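Local coordinates for protein geranyltranstransferase (PDB 4WK5) that probably transfers prenyl groups in isoprenoid biosynthesis, as a magnesium-dependent member of the FPP/GGPP synthase family, at residues 31-36 and 47-52; 176-181 and 246-251; 180-185 and 219-224. All blocks are in the same frame, centred on the assembly; numbering follows the deposited sequence. Where two conformers were deposited one is given.

Overall arrangement
Near the N terminus, contact 1 closes the short turn between helix 23-36 and helix 43-53 and folds the two into an antiparallel hairpin. The chain then runs on through several helices before helix 175-201, from which contacts 2 and 3 both start. Contact 3 (180-185 with 219-224) joins it to helix 206-229; contact 2 (176-181 with 246-251) spans that connection and closes a longer loop at the start of helix 248-274. The two share K180 and M181, touch through Y182 and L248, and have centres about 8 Å apart. Contact 1 lies on the opposite side of the chain's centre, its centre about 33 Å from that of contact 2.

Contact 1. Residues 31-36 and 47-52; sequences RIEELV and AMQYSV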
# COMPACT_ATOMS: atom_id res chain seq x y z
N ARG A 31 -7.96 0.07 -19.94
CA ARG A 31 -7.78 -0.89 -18.87
C ARG A 31 -7.86 -0.22 -17.50
O ARG A 31 -8.47 -0.76 -16.57
CB ARG A 31 -6.45 -1.63 -19.01
CG ARG A 31 -6.18 -2.58 -17.85
CD ARG A 31 -7.19 -3.73 -17.80
NE ARG A 31 -6.96 -4.69 -18.87
CZ ARG A 31 -6.08 -5.69 -18.80
NH1 ARG A 31 -5.35 -5.86 -17.70
NH2 ARG A 31 -5.93 -6.51 -19.82
N ILE A 32 -7.26 0.96 -17.35
CA ILE A 32 -7.23 1.55 -16.02
C ILE A 32 -8.65 2.01 -15.60
O ILE A 32 -9.00 1.92 -14.42
CB ILE A 32 -6.18 2.71 -15.91
CG1 ILE A 32 -5.80 2.95 -14.44
CG2 ILE A 32 -6.64 3.99 -16.61
CD1 ILE A 32 -4.66 3.94 -14.24
N GLU A 33 -9.47 2.45 -16.55
CA GLU A 33 -10.83 2.84 -16.17
C GLU A 33 -11.69 1.63 -15.80
O GLU A 33 -12.60 1.74 -14.98
CB GLU A 33 -11.50 3.63 -17.29
CG GLU A 33 -10.95 5.04 -17.47
CD GLU A 33 -11.11 5.95 -16.24
OE1 GLU A 33 -11.79 5.58 -15.27
OE2 GLU A 33 -10.57 7.07 -16.27
N GLU A 34 -11.40 0.49 -16.41
CA GLU A 34 -12.09 -0.75 -16.04
C GLU A 34 -11.82 -1.10 -14.57
O GLU A 34 -12.73 -1.50 -13.83
CB GLU A 34 -11.67 -1.91 -16.93
CG GLU A 34 -12.26 -1.88 -18.32
CD GLU A 34 -11.73 -2.98 -19.21
OE1 GLU A 34 -10.73 -3.64 -18.84
OE2 GLU A 34 -12.33 -3.20 -20.29
N LEU A 35 -10.57 -0.92 -14.16
CA LEU A 35 -10.16 -1.31 -12.81
C LEU A 35 -10.70 -0.38 -11.73
O LEU A 35 -10.93 -0.82 -10.59
CB LEU A 35 -8.62 -1.37 -12.70
CG LEU A 35 -7.98 -2.49 -13.52
CD1 LEU A 35 -6.47 -2.35 -13.47
CD2 LEU A 35 -8.40 -3.84 -12.98
N VAL A 36 -10.89 0.89 -12.04
CA VAL A 36 -11.37 1.83 -11.02
C VAL A 36 -12.87 2.18 -11.12
O VAL A 36 -13.37 3.01 -10.34
CB VAL A 36 -10.53 3.14 -11.01
CG1 VAL A 36 -9.08 2.84 -10.64
CG2 VAL A 36 -10.62 3.89 -12.36
N ALA A 47 -13.93 8.53 -5.92
CA ALA A 47 -12.75 9.36 -5.77
C ALA A 47 -11.53 8.72 -6.43
O ALA A 47 -10.70 9.41 -7.02
CB ALA A 47 -12.47 9.64 -4.26
N MET A 48 -11.43 7.40 -6.32
CA MET A 48 -10.37 6.66 -7.01
C MET A 48 -10.50 6.87 -8.52
O MET A 48 -9.50 7.14 -9.22
CB MET A 48 -10.44 5.16 -6.67
CG MET A 48 -10.00 4.89 -5.25
SD MET A 48 -9.99 3.13 -4.88
CE MET A 48 -11.60 2.83 -4.18
N GLN A 49 -11.73 6.73 -9.02
CA GLN A 49 -11.97 6.90 -10.45
C GLN A 49 -11.66 8.33 -10.87
O GLN A 49 -11.04 8.56 -11.91
CB GLN A 49 -13.41 6.55 -10.82
CG GLN A 49 -13.67 6.76 -12.31
CD GLN A 49 -15.16 6.61 -12.66
OE1 GLN A 49 -16.00 7.42 -12.25
NE2 GLN A 49 -15.48 5.56 -13.38
N TYR A 50 -12.06 9.27 -10.03
CA TYR A 50 -11.84 10.69 -10.32
C TYR A 50 -10.37 10.98 -10.54
O TYR A 50 -9.99 11.62 -11.53
CB TYR A 50 -12.38 11.55 -9.18
CG TYR A 50 -12.10 13.03 -9.32
CD1 TYR A 50 -12.90 13.84 -10.12
CD2 TYR A 50 -11.04 13.62 -8.63
CE1 TYR A 50 -12.64 15.19 -10.25
CE2 TYR A 50 -10.78 15.00 -8.76
CZ TYR A 50 -11.58 15.77 -9.56
OH TYR A 50 -11.34 17.12 -9.69
N SER A 51 -9.53 10.52 -9.62
CA SER A 51 -8.11 10.83 -9.72
C SER A 51 -7.46 10.19 -10.94
O SER A 51 -6.54 10.76 -11.53
CB SER A 51 -7.40 10.41 -8.44
OG SER A 51 -7.73 11.34 -7.42
N VAL A 52 -7.95 9.03 -11.34
CA VAL A 52 -7.50 8.42 -12.59
C VAL A 52 -7.98 9.19 -13.83
O VAL A 52 -7.21 9.44 -14.77
CB VAL A 52 -7.95 6.95 -12.67
CG1 VAL A 52 -7.76 6.39 -14.09
CG2 VAL A 52 -7.17 6.12 -11.66
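M48 and V36 meet lightly where these two antiparallel helices come together: V36 CB lies 4.5 Å from M48 C, while the thioether turns off toward A125 of its own chain and Y154 of the second subunit. Q49 makes more of the contact. Its CB sits 3.6 Å from the carbonyl O of V36, and its CG passes 3.7 Å from OE1 of E33 in the conformer given. In that conformer the E33 and Q49 side chains cross at about a right angle with carboxylate and amide planes 63° apart, and E33 spends its OE2 on the hydroxyl of T53 instead. A turn later comes V52, whose two methyls divide the work. CG1, placed anti to the backbone N (chi1 167°), meets I32 CG2 at 3.7 Å, tip to tip, and has the E33 carboxylate sliding past it. CG2 reaches V36 CG1 at 3.9 Å. An alanine here lacks both methyls and would probably open a gap beside I32 and V36, costing I32 its contact with 47-52 and V36 its methyl-to-methyl contact. With segment axes 9.5 Å apart at 164°, the hairpin of helices 23-36 and 43-53 lies against helix 75-96, where I32 touches V83, S51 touches V94, and R31 forms salt bridges with E76 and D80; A47 packs on helices 113-117 and 119-138.

Contact 2. Residues 176-181 and 246-251; sequences EMVEKM and VTLVKK
V178 projects from helix 175-201 into the turn that starts helix 248-274, and its two methyls meet different partners. With CG1 anti to its own N (chi1 175°), that methyl lies against L248 CD2 at 3.6 Å. The other, CG2, meets V246 CG1 at 3.6 Å and also comes within 3.9 Å of K251 CG. One branched residue is thus gripped by the extended lead-in residue V246, the first turn and the side of the new helix. V178 and L248 run past each other in opposite directions, whereas V246 comes across V178 at a slant. L248 leaves its backbone at an angle to the partner helix, and it is the end of the side chain that closes in, CD2 lying 4.1 Å from E179 N.

M181 takes a kinked path: bends at its second (-91°) and third torsions bring CE to 3.7 Å from the carbonyl O of V246, and the same side chain packs on M162 and F166 of helix 143-166. K251 curls as well: bends at its second and third torsions leave the aliphatic part beside V178 and carry NZ to the carbonyl oxygens of E170 and I173. E179 OE2 is hydrogen-bonded to the hydroxyl of Y264, farther along helix 248-274, a second tie between the same two helices.

Residues 232-244, just upstream, are not modelled, and the model picks up again just before the capped turn. T247 fixes the helix start as a classic N-cap, its OG1 accepting from K250 N at 3.0 Å and 162°; the helix it opens, 248-274, packs on helix 175-201 within the all-helical isoprenoid synthase fold.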
# COMPACT_ATOMS: atom_id res chain seq x y z
N GLU A 176 24.57 15.48 -2.60
CA GLU A 176 24.52 14.02 -2.66
C GLU A 176 23.21 13.49 -2.06
O GLU A 176 22.60 12.57 -2.61
CB GLU A 176 25.72 13.41 -1.93
CG GLU A 176 27.07 13.60 -2.65
CD GLU A 176 27.65 15.01 -2.49
OE1 GLU A 176 28.38 15.45 -3.41
OE2 GLU A 176 27.41 15.66 -1.45
N MET A 177 22.77 14.08 -0.96
CA MET A 177 21.53 13.66 -0.33
C MET A 177 20.34 14.05 -1.21
O MET A 177 19.35 13.33 -1.29
CB MET A 177 21.39 14.26 1.08
CG MET A 177 22.39 13.70 2.08
SD MET A 177 22.15 14.26 3.78
CE MET A 177 22.76 15.91 3.72
N VAL A 178 20.45 15.20 -1.87
CA VAL A 178 19.34 15.60 -2.74
C VAL A 178 19.25 14.66 -3.95
O VAL A 178 18.16 14.23 -4.33
CB VAL A 178 19.47 17.08 -3.19
CG1 VAL A 178 18.37 17.43 -4.17
CG2 VAL A 178 19.38 17.98 -1.96
N GLU A 179 20.40 14.31 -4.54
CA GLU A 179 20.36 13.39 -5.68
C GLU A 179 19.83 12.01 -5.26
O GLU A 179 19.12 11.35 -6.02
CB GLU A 179 21.75 13.25 -6.32
CG GLU A 179 21.76 12.23 -7.46
CD GLU A 179 22.68 12.60 -8.61
OE1 GLU A 179 23.52 13.51 -8.44
OE2 GLU A 179 22.55 11.97 -9.69
N LYS A 180 20.15 11.58 -4.04
CA LYS A 180 19.65 10.31 -3.52
C LYS A 180 18.12 10.35 -3.41
O LYS A 180 17.42 9.38 -3.74
CB LYS A 180 20.28 10.02 -2.15
CG LYS A 180 19.90 8.68 -1.53
CD LYS A 180 20.44 7.52 -2.35
CE LYS A 180 20.40 6.22 -1.55
NZ LYS A 180 20.96 5.06 -2.31
N MET A 181 17.61 11.49 -2.95
CA MET A 181 16.18 11.69 -2.86
C MET A 181 15.51 11.60 -4.24
O MET A 181 14.44 11.01 -4.38
CB MET A 181 15.89 13.03 -2.17
CG MET A 181 14.40 13.33 -2.00
SD MET A 181 13.74 14.24 -3.41
CE MET A 181 14.59 15.82 -3.16
N VAL A 246 13.60 21.30 -1.39
CA VAL A 246 14.98 21.33 -1.86
C VAL A 246 15.08 20.62 -3.20
O VAL A 246 14.64 19.48 -3.34
CB VAL A 246 15.94 20.66 -0.86
CG1 VAL A 246 17.38 20.87 -1.32
CG2 VAL A 246 15.74 21.22 0.54
N THR A 247 15.62 21.31 -4.20
CA THR A 247 15.76 20.73 -5.53
C THR A 247 17.21 20.73 -5.97
O THR A 247 18.05 21.41 -5.36
CB THR A 247 14.92 21.47 -6.57
OG1 THR A 247 15.49 22.78 -6.78
CG2 THR A 247 13.49 21.62 -6.09
N LEU A 248 17.52 19.97 -7.02
CA LEU A 248 18.86 19.98 -7.58
C LEU A 248 19.12 21.32 -8.27
O LEU A 248 20.27 21.74 -8.39
CB LEU A 248 19.04 18.84 -8.57
CG LEU A 248 19.31 17.49 -7.91
CD1 LEU A 248 19.44 16.38 -8.95
CD2 LEU A 248 20.57 17.56 -7.04
N VAL A 249 18.06 21.98 -8.70
CA VAL A 249 18.23 23.32 -9.30
C VAL A 249 18.69 24.30 -8.22
O VAL A 249 19.59 25.11 -8.45
CB VAL A 249 16.95 23.82 -9.99
CG1 VAL A 249 17.13 25.25 -10.50
CG2 VAL A 249 16.59 22.91 -11.15
N LYS A 250 18.09 24.20 -7.03
CA LYS A 250 18.53 25.03 -5.91
C LYS A 250 19.98 24.76 -5.50
O LYS A 250 20.74 25.69 -5.23
CB LYS A 250 17.63 24.81 -4.70
CG LYS A 250 16.28 25.49 -4.80
CD LYS A 250 15.52 25.40 -3.49
CE LYS A 250 14.11 25.93 -3.62
NZ LYS A 250 13.37 25.77 -2.33
N LYS A 251 20.37 23.48 -5.45
CA LYS A 251 21.71 23.11 -5.00
C LYS A 251 22.80 23.37 -6.04
O LYS A 251 23.92 23.77 -5.71
CB LYS A 251 21.75 21.63 -4.60
CG LYS A 251 20.81 21.24 -3.47
CD LYS A 251 21.15 21.95 -2.17
CE LYS A 251 22.59 21.72 -1.76
NZ LYS A 251 22.87 22.29 -0.40

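Contact 3. Residues 180-185 and 219-224; sequences KMYSFK and FQIYDD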
# COMPACT_ATOMS: atom_id res chain seq x y z
N LYS A 180 20.15 11.58 -4.04
CA LYS A 180 19.65 10.31 -3.52
C LYS A 180 18.12 10.35 -3.41
O LYS A 180 17.42 9.38 -3.74
CB LYS A 180 20.28 10.02 -2.15
CG LYS A 180 19.90 8.68 -1.53
CD LYS A 180 20.44 7.52 -2.35
CE LYS A 180 20.40 6.22 -1.55
NZ LYS A 180 20.96 5.06 -2.31
N MET A 181 17.61 11.49 -2.95
CA MET A 181 16.18 11.69 -2.86
C MET A 181 15.51 11.60 -4.24
O MET A 181 14.44 11.01 -4.38
CB MET A 181 15.89 13.03 -2.17
CG MET A 181 14.40 13.33 -2.00
SD MET A 181 13.74 14.24 -3.41
CE MET A 181 14.59 15.82 -3.16
N TYR A 182 16.14 12.19 -5.26
CA TYR A 182 15.60 12.09 -6.62
C TYR A 182 15.58 10.64 -7.06
O TYR A 182 14.64 10.17 -7.68
CB TYR A 182 16.44 12.91 -7.61
CG TYR A 182 16.09 14.39 -7.64
CD1 TYR A 182 15.84 15.09 -6.47
CD2 TYR A 182 16.04 15.08 -8.85
CE1 TYR A 182 15.51 16.43 -6.50
CE2 TYR A 182 15.73 16.42 -8.89
CZ TYR A 182 15.46 17.09 -7.71
OH TYR A 182 15.15 18.43 -7.75
N SER A 183 16.66 9.94 -6.76
CA SER A 183 16.79 8.54 -7.14
C SER A 183 15.69 7.69 -6.53
O SER A 183 15.11 6.84 -7.20
CB SER A 183 18.15 8.00 -6.71
OG SER A 183 18.21 6.60 -6.89
N PHE A 184 15.39 7.95 -5.26
CA PHE A 184 14.35 7.19 -4.58
C PHE A 184 12.94 7.63 -4.98
O PHE A 184 12.05 6.80 -5.24
CB PHE A 184 14.48 7.33 -3.06
CG PHE A 184 15.48 6.38 -2.43
CD1 PHE A 184 16.52 5.85 -3.16
CD2 PHE A 184 15.32 6.00 -1.11
CE1 PHE A 184 17.43 4.97 -2.57
CE2 PHE A 184 16.23 5.12 -0.51
CZ PHE A 184 17.28 4.61 -1.24
N LYS A 185 12.71 8.94 -5.02
CA LYS A 185 11.36 9.46 -5.19
C LYS A 185 10.81 9.32 -6.61
O LYS A 185 9.60 9.15 -6.81
CB LYS A 185 11.32 10.93 -4.76
CG LYS A 185 9.98 11.63 -4.91
CD LYS A 185 10.20 13.15 -4.88
CE LYS A 185 8.95 13.92 -5.28
NZ LYS A 185 7.82 13.66 -4.36
N PHE A 219 14.44 13.29 -15.47
CA PHE A 219 13.02 13.64 -15.58
C PHE A 219 12.61 14.62 -14.48
O PHE A 219 11.92 15.61 -14.74
CB PHE A 219 12.18 12.35 -15.52
CG PHE A 219 10.72 12.54 -15.84
CD1 PHE A 219 10.27 12.48 -17.16
CD2 PHE A 219 9.79 12.73 -14.83
CE1 PHE A 219 8.93 12.62 -17.46
CE2 PHE A 219 8.44 12.88 -15.12
CZ PHE A 219 8.01 12.82 -16.44
N GLN A 220 13.03 14.35 -13.24
CA GLN A 220 12.66 15.22 -12.13
C GLN A 220 13.33 16.59 -12.25
O GLN A 220 12.72 17.61 -11.92
CB GLN A 220 12.99 14.57 -10.77
CG GLN A 220 12.45 15.37 -9.57
CD GLN A 220 12.55 14.64 -8.23
OE1 GLN A 220 12.75 13.42 -8.18
NE2 GLN A 220 12.40 15.39 -7.14
N ILE A 221 14.57 16.63 -12.72
CA ILE A 221 15.27 17.91 -12.92
C ILE A 221 14.57 18.74 -13.98
O ILE A 221 14.37 19.94 -13.81
CB ILE A 221 16.75 17.71 -13.33
CG1 ILE A 221 17.54 17.06 -12.20
CG2 ILE A 221 17.39 19.06 -13.73
CD1 ILE A 221 18.90 16.55 -12.62
N TYR A 222 14.19 18.09 -15.08
CA TYR A 222 13.47 18.80 -16.13
C TYR A 222 12.16 19.36 -15.59
O TYR A 222 11.77 20.47 -15.94
CB TYR A 222 13.20 17.89 -17.33
CG TYR A 222 14.41 17.60 -18.19
CD1 TYR A 222 15.37 18.57 -18.44
CD2 TYR A 222 14.60 16.34 -18.73
CE1 TYR A 222 16.48 18.29 -19.24
CE2 TYR A 222 15.69 16.05 -19.52
CZ TYR A 222 16.64 17.01 -19.76
OH TYR A 222 17.72 16.70 -20.54
N ASP A 223 11.50 18.61 -14.72
CA ASP A 223 10.28 19.10 -14.07
C ASP A 223 10.58 20.32 -13.20
O ASP A 223 9.82 21.30 -13.19
CB ASP A 223 9.63 18.01 -13.23
CG ASP A 223 8.41 18.51 -12.48
OD1 ASP A 223 7.31 18.52 -13.08
OD2 ASP A 223 8.55 18.90 -11.30
N ASP A 224 11.69 20.26 -12.46
CA ASP A 224 12.14 21.39 -11.65
C ASP A 224 12.30 22.65 -12.49
O ASP A 224 11.88 23.74 -12.11
CB ASP A 224 13.48 21.11 -10.99
CG ASP A 224 13.42 20.02 -9.94
OD1 ASP A 224 12.32 19.72 -9.43
OD2 ASP A 224 14.50 19.47 -9.64
O HOH W 1 11.98 17.98 -7.03
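Y182 swings its ring toward helix 206-229 with CG beside its own backbone N (chi1 -83°), while Q220 extends across from that helix, its CG opposite the backbone N (chi1 -172°); together these torsions lay the Q220 side chain over one face of the phenol. This is a helix-helix crossing of the all-helical isoprenoid synthase fold, and segment 219-224 runs into the second aspartate-rich motif, D223, D224 and D227; in relatives this motif binds magnesium and diphosphate, and it probably does so here.

In the Q220 conformer described, the amide stacks on the ring, its plane 5° from that of the ring, with NE2 toward the rim, 3.3 Å from Y182 CE1. Over the same face, Q220 CG makes a CH-pi contact, 3.8 Å from the ring centroid. I221 adds an oblique apolar touch, its CG1 3.8 Å from Y182 CE2. K185 crosses the amide at about a right angle, CD 3.9 Å from Q220 NE2, and carries its ammonium on to E160.

Q220 OE1 is hydrogen-bonded to the hydroxyl of T186, which is likely to steady the amide over the ring in this conformer. Y182 OH is bonded to the backbone N of L248, fastening the ring's far end to the start of helix 248-274. D224 OD2 lies at the ring edge, modelled too close to the hydroxyl for any bond to be read from it. One water bridges Q220 NE2 (2.6 Å) and D224 OD1 (3.0 Å) within helix 206-229 and reaches across only by a weak bond to Y182 OH.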